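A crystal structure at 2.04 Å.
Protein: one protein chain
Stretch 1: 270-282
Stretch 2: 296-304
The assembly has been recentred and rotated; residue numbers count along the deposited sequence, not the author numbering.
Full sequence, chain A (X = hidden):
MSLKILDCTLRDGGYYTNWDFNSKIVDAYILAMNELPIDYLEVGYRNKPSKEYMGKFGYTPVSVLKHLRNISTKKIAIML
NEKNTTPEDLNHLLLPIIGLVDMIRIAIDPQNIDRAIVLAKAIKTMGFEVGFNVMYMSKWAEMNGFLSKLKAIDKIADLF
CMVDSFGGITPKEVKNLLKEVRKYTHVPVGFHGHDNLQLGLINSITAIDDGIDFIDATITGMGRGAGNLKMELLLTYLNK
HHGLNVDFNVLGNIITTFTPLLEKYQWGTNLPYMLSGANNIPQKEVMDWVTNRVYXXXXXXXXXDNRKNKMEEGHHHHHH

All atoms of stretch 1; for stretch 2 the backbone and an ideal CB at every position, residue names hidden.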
ATOM      1  N   ASN A 270      -5.607  -7.970   3.662  1.00  8.12           N
ATOM      2  CA  ASN A 270      -6.967  -7.821   4.159  1.00  8.14           C
ATOM      3  C   ASN A 270      -6.850  -7.734   5.680  1.00  8.71           C
ATOM      4  O   ASN A 270      -5.745  -7.842   6.209  1.00  8.64           O
ATOM      5  CB  ASN A 270      -7.858  -9.001   3.734  1.00  9.70           C
ATOM      6  CG  ASN A 270      -7.202 -10.355   3.951  1.00  8.73           C
ATOM      7  OD1 ASN A 270      -6.653 -10.636   5.015  1.00  8.93           O
ATOM      8  ND2 ASN A 270      -7.278 -11.213   2.935  1.00 10.41           N
ATOM      9  N   LEU A 271      -7.963  -7.558   6.387  1.00  8.64           N
ATOM     10  CA  LEU A 271      -7.882  -7.402   7.841  1.00  8.40           C
ATOM     11  C   LEU A 271      -7.124  -8.520   8.549  1.00  7.72           C
ATOM     12  O   LEU A 271      -6.323  -8.249   9.436  1.00  8.35           O
ATOM     13  CB  LEU A 271      -9.273  -7.216   8.460  1.00  7.67           C
ATOM     14  CG  LEU A 271      -9.264  -6.949   9.975  1.00  7.18           C
ATOM     15  CD1 LEU A 271      -8.310  -5.799  10.295  1.00  6.08           C
ATOM     16  CD2 LEU A 271     -10.678  -6.627  10.464  1.00  7.09           C
ATOM     17  N   PRO A 272      -7.378  -9.790   8.184  1.00  7.57           N
ATOM     18  CA  PRO A 272      -6.665 -10.898   8.828  1.00  7.70           C
ATOM     19  C   PRO A 272      -5.153 -10.794   8.588  1.00  9.01           C
ATOM     20  O   PRO A 272      -4.350 -11.023   9.498  1.00  8.85           O
ATOM     21  CB  PRO A 272      -7.255 -12.126   8.147  1.00  8.60           C
ATOM     22  CG  PRO A 272      -8.660 -11.704   7.874  1.00  9.36           C
ATOM     23  CD  PRO A 272      -8.481 -10.298   7.348  1.00  7.69           C
ATOM     24  N   TYR A 273      -4.772 -10.454   7.356  1.00  8.59           N
ATOM     25  CA  TYR A 273      -3.356 -10.319   7.017  1.00  9.69           C
ATOM     26  C   TYR A 273      -2.749  -9.045   7.578  1.00  9.92           C
ATOM     27  O   TYR A 273      -1.544  -8.987   7.825  1.00 10.94           O
ATOM     28  CB  TYR A 273      -3.146 -10.398   5.500  1.00  9.89           C
ATOM     29  CG  TYR A 273      -3.473 -11.765   4.940  1.00 11.43           C
ATOM     30  CD1 TYR A 273      -3.145 -12.916   5.649  1.00 13.72           C
ATOM     31  CD2 TYR A 273      -4.096 -11.910   3.705  1.00 10.73           C
ATOM     32  CE1 TYR A 273      -3.431 -14.186   5.144  1.00 15.60           C
ATOM     33  CE2 TYR A 273      -4.387 -13.176   3.185  1.00 13.46           C
ATOM     34  CZ  TYR A 273      -4.048 -14.310   3.915  1.00 14.04           C
ATOM     35  OH  TYR A 273      -4.314 -15.569   3.429  1.00 16.94           O
HETATM   36  N   MSE A 274      -3.569  -8.019   7.783  1.00  9.06           N
HETATM   37  CA  MSE A 274      -3.056  -6.783   8.367  1.00 10.96           C
HETATM   38  C   MSE A 274      -2.727  -7.092   9.823  1.00 11.69           C
HETATM   39  O   MSE A 274      -1.701  -6.656  10.350  1.00 10.38           O
HETATM   40  CB  MSE A 274      -4.112  -5.671   8.330  1.00 11.66           C
HETATM   41  CG  MSE A 274      -4.349  -5.072   6.952  1.00 12.87           C
HETATM   42 SE   MSE A 274      -5.930  -3.968   6.879  1.00 20.88          SE
HETATM   43  CE  MSE A 274      -6.362  -4.141   4.998  1.00 15.55           C
ATOM     44  N   LEU A 275      -3.621  -7.839  10.473  1.00 10.50           N
ATOM     45  CA  LEU A 275      -3.439  -8.208  11.873  1.00 13.03           C
ATOM     46  C   LEU A 275      -2.194  -9.064  12.068  1.00 11.97           C
ATOM     47  O   LEU A 275      -1.429  -8.845  13.001  1.00 15.00           O
ATOM     48  CB  LEU A 275      -4.676  -8.950  12.395  1.00 12.29           C
ATOM     49  CG  LEU A 275      -5.920  -8.086  12.643  1.00 13.31           C
ATOM     50  CD1 LEU A 275      -7.142  -8.960  12.836  1.00 13.27           C
ATOM     51  CD2 LEU A 275      -5.688  -7.206  13.862  1.00 12.92           C
ATOM     52  N   SER A 276      -1.982 -10.032  11.183  1.00 12.24           N
ATOM     53  CA  SER A 276      -0.809 -10.893  11.295  1.00 12.09           C
ATOM     54  C   SER A 276       0.466 -10.092  11.058  1.00 12.31           C
ATOM     55  O   SER A 276       1.478 -10.317  11.715  1.00 12.83           O
ATOM     56  CB  SER A 276      -0.883 -12.060  10.300  1.00 13.25           C
ATOM     57  OG  SER A 276      -0.839 -11.626   8.948  1.00 13.16           O
ATOM     58  N   GLY A 277       0.411  -9.149  10.126  1.00 11.75           N
ATOM     59  CA  GLY A 277       1.576  -8.336   9.838  1.00 10.83           C
ATOM     60  C   GLY A 277       1.993  -7.438  10.990  1.00 12.46           C
ATOM     61  O   GLY A 277       3.149  -7.466  11.415  1.00 12.70           O
ATOM     62  N   ALA A 278       1.053  -6.647  11.502  1.00 10.97           N
ATOM     63  CA  ALA A 278       1.333  -5.716  12.593  1.00 12.11           C
ATOM     64  C   ALA A 278       1.706  -6.393  13.908  1.00 12.87           C
ATOM     65  O   ALA A 278       2.358  -5.790  14.758  1.00 12.50           O
ATOM     66  CB  ALA A 278       0.137  -4.791  12.812  1.00 12.08           C
ATOM     67  N   ASN A 279       1.295  -7.644  14.074  1.00 14.36           N
ATOM     68  CA  ASN A 279       1.585  -8.373  15.302  1.00 15.22           C
ATOM     69  C   ASN A 279       2.576  -9.520  15.094  1.00 16.52           C
ATOM     70  O   ASN A 279       2.710 -10.413  15.933  1.00 17.01           O
ATOM     71  CB  ASN A 279       0.265  -8.869  15.898  1.00 12.33           C
ATOM     72  CG  ASN A 279      -0.618  -7.721  16.358  1.00 10.74           C
ATOM     73  OD1 ASN A 279      -0.398  -7.148  17.419  1.00 10.01           O
ATOM     74  ND2 ASN A 279      -1.604  -7.363  15.548  1.00  9.16           N
ATOM     75  N   ASN A 280       3.282  -9.477  13.972  1.00 17.80           N
ATOM     76  CA  ASN A 280       4.270 -10.494  13.641  1.00 20.21           C
ATOM     77  C   ASN A 280       3.791 -11.916  13.915  1.00 20.83           C
ATOM     78  O   ASN A 280       4.376 -12.643  14.719  1.00 21.11           O
ATOM     79  CB  ASN A 280       5.565 -10.224  14.397  1.00 21.36           C
ATOM     80  CG  ASN A 280       6.108  -8.840  14.122  1.00 22.96           C
ATOM     81  OD1 ASN A 280       6.099  -8.375  12.985  1.00 24.24           O
ATOM     82  ND2 ASN A 280       6.593  -8.175  15.163  1.00 24.76           N
ATOM     83  N   ILE A 281       2.713 -12.291  13.239  1.00 20.95           N
ATOM     84  CA  ILE A 281       2.132 -13.619  13.345  1.00 22.45           C
ATOM     85  C   ILE A 281       2.120 -14.147  11.916  1.00 22.93           C
ATOM     86  O   ILE A 281       1.721 -13.430  10.995  1.00 22.84           O
ATOM     87  CB  ILE A 281       0.673 -13.568  13.831  1.00 22.83           C
ATOM     88  CG1 ILE A 281       0.588 -12.843  15.170  1.00 25.28           C
ATOM     89  CG2 ILE A 281       0.115 -14.979  13.961  1.00 26.11           C
ATOM     90  CD1 ILE A 281      -0.825 -12.765  15.716  1.00 24.74           C
ATOM     91  N   PRO A 282       2.582 -15.391  11.699  1.00 23.52           N
ATOM     92  CA  PRO A 282       2.556 -15.891  10.321  1.00 23.00           C
ATOM     93  C   PRO A 282       1.114 -15.817   9.828  1.00 22.41           C
ATOM     94  O   PRO A 282       0.190 -16.219  10.543  1.00 21.44           O
ATOM     95  CB  PRO A 282       3.078 -17.320  10.461  1.00 23.13           C
ATOM     96  CG  PRO A 282       2.719 -17.689  11.872  1.00 25.36           C
ATOM     97  CD  PRO A 282       3.047 -16.429  12.632  1.00 23.34           C
ATOM     98  N   UNK A 296     -12.454 -14.842  17.194  1.00 21.84           N
ATOM     99  CA  UNK A 296     -13.051 -13.595  16.671  1.00 18.43           C
ATOM    100  C   UNK A 296     -11.744 -12.820  16.539  1.00 17.90           C
ATOM    101  O   UNK A 296     -10.734 -13.230  17.124  1.00 15.08           O
ATOM    102  CB  UNK A 296     -14.111 -12.940  17.559  1.00 18.43           C
ATOM    103  N   UNK A 297     -11.733 -11.711  15.814  1.00 17.00           N
ATOM    104  CA  UNK A 297     -10.492 -10.960  15.701  1.00 17.42           C
ATOM    105  C   UNK A 297     -10.062 -10.458  17.075  1.00 17.58           C
ATOM    106  O   UNK A 297      -8.869 -10.452  17.402  1.00 17.83           O
ATOM    107  CB  UNK A 297     -10.653  -9.792  14.726  1.00 17.42           C
ATOM    108  N   UNK A 298     -11.034 -10.071  17.895  1.00 17.35           N
ATOM    109  CA  UNK A 298     -10.708  -9.575  19.231  1.00 18.37           C
ATOM    110  C   UNK A 298      -9.991 -10.596  20.105  1.00 18.63           C
ATOM    111  O   UNK A 298      -9.159 -10.220  20.926  1.00 19.60           O
ATOM    112  CB  UNK A 298     -11.989  -9.123  19.935  1.00 18.37           C
ATOM    113  N   UNK A 299     -10.311 -11.875  19.929  1.00 19.31           N
ATOM    114  CA  UNK A 299      -9.681 -12.933  20.712  1.00 21.38           C
ATOM    115  C   UNK A 299      -8.245 -13.134  20.273  1.00 23.03           C
ATOM    116  O   UNK A 299      -7.369 -13.441  21.087  1.00 23.88           O
ATOM    117  CB  UNK A 299     -10.462 -14.242  20.583  1.00 21.38           C
ATOM    118  N   UNK A 300      -8.004 -12.951  18.979  1.00 24.60           N
ATOM    119  CA  UNK A 300      -6.667 -13.101  18.430  1.00 25.44           C
ATOM    120  C   UNK A 300      -5.741 -12.062  19.047  1.00 26.59           C
ATOM    121  O   UNK A 300      -4.590 -12.357  19.362  1.00 27.65           O
ATOM    122  CB  UNK A 300      -6.687 -12.972  16.906  1.00 25.44           C
ATOM    123  N   UNK A 301      -6.252 -10.850  19.242  1.00 27.51           N
ATOM    124  CA  UNK A 301      -5.452  -9.780  19.826  1.00 28.35           C
ATOM    125  C   UNK A 301      -5.414  -9.794  21.352  1.00 28.87           C
ATOM    126  O   UNK A 301      -4.478  -9.259  21.955  1.00 28.86           O
ATOM    127  CB  UNK A 301      -5.989  -8.429  19.350  1.00 28.35           C
ATOM    128  N   UNK A 302      -6.412 -10.404  21.988  1.00 28.62           N
ATOM    129  CA  UNK A 302      -6.405 -10.457  23.444  1.00 28.47           C
ATOM    130  C   UNK A 302      -5.313 -11.428  23.871  1.00 29.84           C
ATOM    131  O   UNK A 302      -4.678 -11.252  24.911  1.00 30.68           O
ATOM    132  CB  UNK A 302      -7.769 -10.877  23.997  1.00 28.47           C
ATOM    133  N   UNK A 303      -5.094 -12.448  23.046  1.00 30.91           N
ATOM    134  CA  UNK A 303      -4.085 -13.463  23.309  1.00 32.58           C
ATOM    135  C   UNK A 303      -2.676 -12.875  23.213  1.00 34.79           C
ATOM    136  O   UNK A 303      -1.681 -13.576  23.414  1.00 35.18           O
ATOM    137  CB  UNK A 303      -4.240 -14.630  22.331  1.00 32.58           C
ATOM    138  N   UNK A 304      -2.594 -11.586  22.902  1.00 35.59           N
ATOM    139  CA  UNK A 304      -1.311 -10.908  22.784  1.00 34.92           C
ATOM    140  C   UNK A 304      -1.304  -9.682  23.689  1.00 35.85           C
ATOM    141  O   UNK A 304      -0.321  -9.512  24.443  1.00 35.74           O
ATOM    142  CB  UNK A 304      -1.031 -10.514  21.332  1.00 34.92           C
TER

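The helices 271-278 and 297-302 run nearly parallel, 5° apart, with axes 11.5 Å apart at closest approach. Stretch 1 offers mostly apolar groups: Leu271, Pro272, Leu275 and Ile281.

Position 296 lies just before the helix, with phi/psi of -82/165. Nothing of stretch 1 is within 5.5 Å of its ideal CB. An N-cap residue such as Ser, Thr, Asp or Asn would suit. It is Ser296. Ser296 OG accepts from the backbone N of 299 at 3.2 Å, a capping bond.

Position 297 opens the helix and its CB points toward stretch 1. The ideal CB is 4.1 Å from Leu275 CD1 and 5.3 Å from Leu271 CD2. Pro272 is the nearest residue by CA, at 7.9 Å between the two CA atoms. A sizeable apolar side chain, aliphatic or aromatic, would suit. It is Phe297, chi1 m. Leu271 CD2 sits over one ring face, 4.3 Å from the centroid, a CH-pi contact. Pro272 CG meets CE2 of Phe297 at 3.7 Å, and Leu275 CD1 meets Phe297 CD2 at 3.4 Å.

Position 298 points away, so polar residues are acceptable. It is Asn298, whose side chain is hydrogen-bonded elsewhere in the structure.

Position 299 is out of reach, and many helix-compatible residues would fit. It is Ser299.

Position 300 points toward stretch 1, but its ideal CB has nothing there within 5.5 Å. Ile281 CD1 lies ahead, so a branched or long aliphatic chain would help fill the gap. It is Ile300, whose CG2 comes to 4.5 Å from Ile281 CD1, a loose contact.

Position 301 points sideways, with its CA 8.4 Å from Leu275 CA. A side chain must extend to reach the leucine methyls; Ile, Leu or Met could do so. It is Ile301. Its CD1 reaches Leu275 CD2 at 3.2 Å, a tight approach, with chi2 off the usual wells at 138°.

Position 302 is out of reach, and a long polar chain is welcome. It is Arg302, whose NH1 donates to Ser299 OG at 3.3 Å.

Position 303 has no neighbour in stretch 1, and a small residue suffices. It is Ala303.

Position 304 points toward stretch 1. Its ideal CB is 5.2 Å from Asn279 OD1, and Ile281 CD1 is also accessible. A polar chain could address the amide; an aliphatic one could meet the isoleucine. It is Leu304. Its CD1 packs 3.6 Å from Ile281 CD1 and 3.9 Å from Asn279 CB. The Asn279 amide is engaged within its own stretch, ND2 donating to Leu275 O at 3.0 Å.

No hydrogen bond crosses between the stretches.

Stretch 2 296-304: SFNSIIRAL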
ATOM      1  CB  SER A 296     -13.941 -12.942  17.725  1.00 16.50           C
ATOM      2  OG  SER A 296     -13.228 -12.705  18.929  1.00 16.52           O
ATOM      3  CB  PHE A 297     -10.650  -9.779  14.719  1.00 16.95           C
ATOM      4  CG  PHE A 297     -10.844 -10.204  13.291  1.00 18.32           C
ATOM      5  CD1 PHE A 297     -11.977  -9.822  12.576  1.00 18.29           C
ATOM      6  CD2 PHE A 297      -9.885 -10.991  12.660  1.00 17.92           C
ATOM      7  CE1 PHE A 297     -12.148 -10.221  11.249  1.00 18.30           C
ATOM      8  CE2 PHE A 297     -10.048 -11.391  11.342  1.00 18.82           C
ATOM      9  CZ  PHE A 297     -11.182 -11.007  10.632  1.00 18.03           C
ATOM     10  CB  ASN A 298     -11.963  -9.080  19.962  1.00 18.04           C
ATOM     11  CG  ASN A 298     -12.433  -7.724  19.471  1.00 18.08           C
ATOM     12  OD1 ASN A 298     -11.629  -6.881  19.069  1.00 18.27           O
ATOM     13  ND2 ASN A 298     -13.739  -7.499  19.524  1.00 16.75           N
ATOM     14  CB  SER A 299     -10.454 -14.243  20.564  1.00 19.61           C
ATOM     15  OG  SER A 299     -11.635 -14.203  21.338  1.00 21.09           O
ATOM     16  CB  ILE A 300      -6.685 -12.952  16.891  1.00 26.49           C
ATOM     17  CG1 ILE A 300      -7.441 -14.136  16.281  1.00 25.35           C
ATOM     18  CG2 ILE A 300      -5.255 -12.848  16.344  1.00 25.69           C
ATOM     19  CD1 ILE A 300      -7.625 -14.058  14.782  1.00 27.27           C
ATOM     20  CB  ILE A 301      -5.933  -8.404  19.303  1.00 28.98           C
ATOM     21  CG1 ILE A 301      -5.376  -8.199  17.894  1.00 30.57           C
ATOM     22  CG2 ILE A 301      -5.457  -7.267  20.208  1.00 28.02           C
ATOM     23  CD1 ILE A 301      -6.351  -7.606  16.945  1.00 31.38           C
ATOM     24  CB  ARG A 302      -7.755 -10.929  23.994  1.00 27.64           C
ATOM     25  CG  ARG A 302      -7.862 -10.751  25.506  1.00 27.08           C
ATOM     26  CD  ARG A 302      -9.146 -11.313  26.092  1.00 27.54           C
ATOM     27  NE  ARG A 302     -10.339 -10.835  25.399  1.00 28.84           N
ATOM     28  CZ  ARG A 302     -10.948 -11.500  24.420  1.00 29.62           C
ATOM     29  NH1 ARG A 302     -10.476 -12.677  24.023  1.00 31.27           N
ATOM     30  NH2 ARG A 302     -12.025 -10.988  23.834  1.00 30.32           N
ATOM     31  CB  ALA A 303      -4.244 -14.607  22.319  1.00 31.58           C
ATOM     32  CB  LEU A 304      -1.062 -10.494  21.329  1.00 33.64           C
ATOM     33  CG  LEU A 304      -0.994 -11.617  20.284  1.00 33.35           C
ATOM     34  CD1 LEU A 304      -1.034 -11.025  18.887  1.00 30.19           C
ATOM     35  CD2 LEU A 304       0.279 -12.439  20.488  1.00 33.49           C
TER
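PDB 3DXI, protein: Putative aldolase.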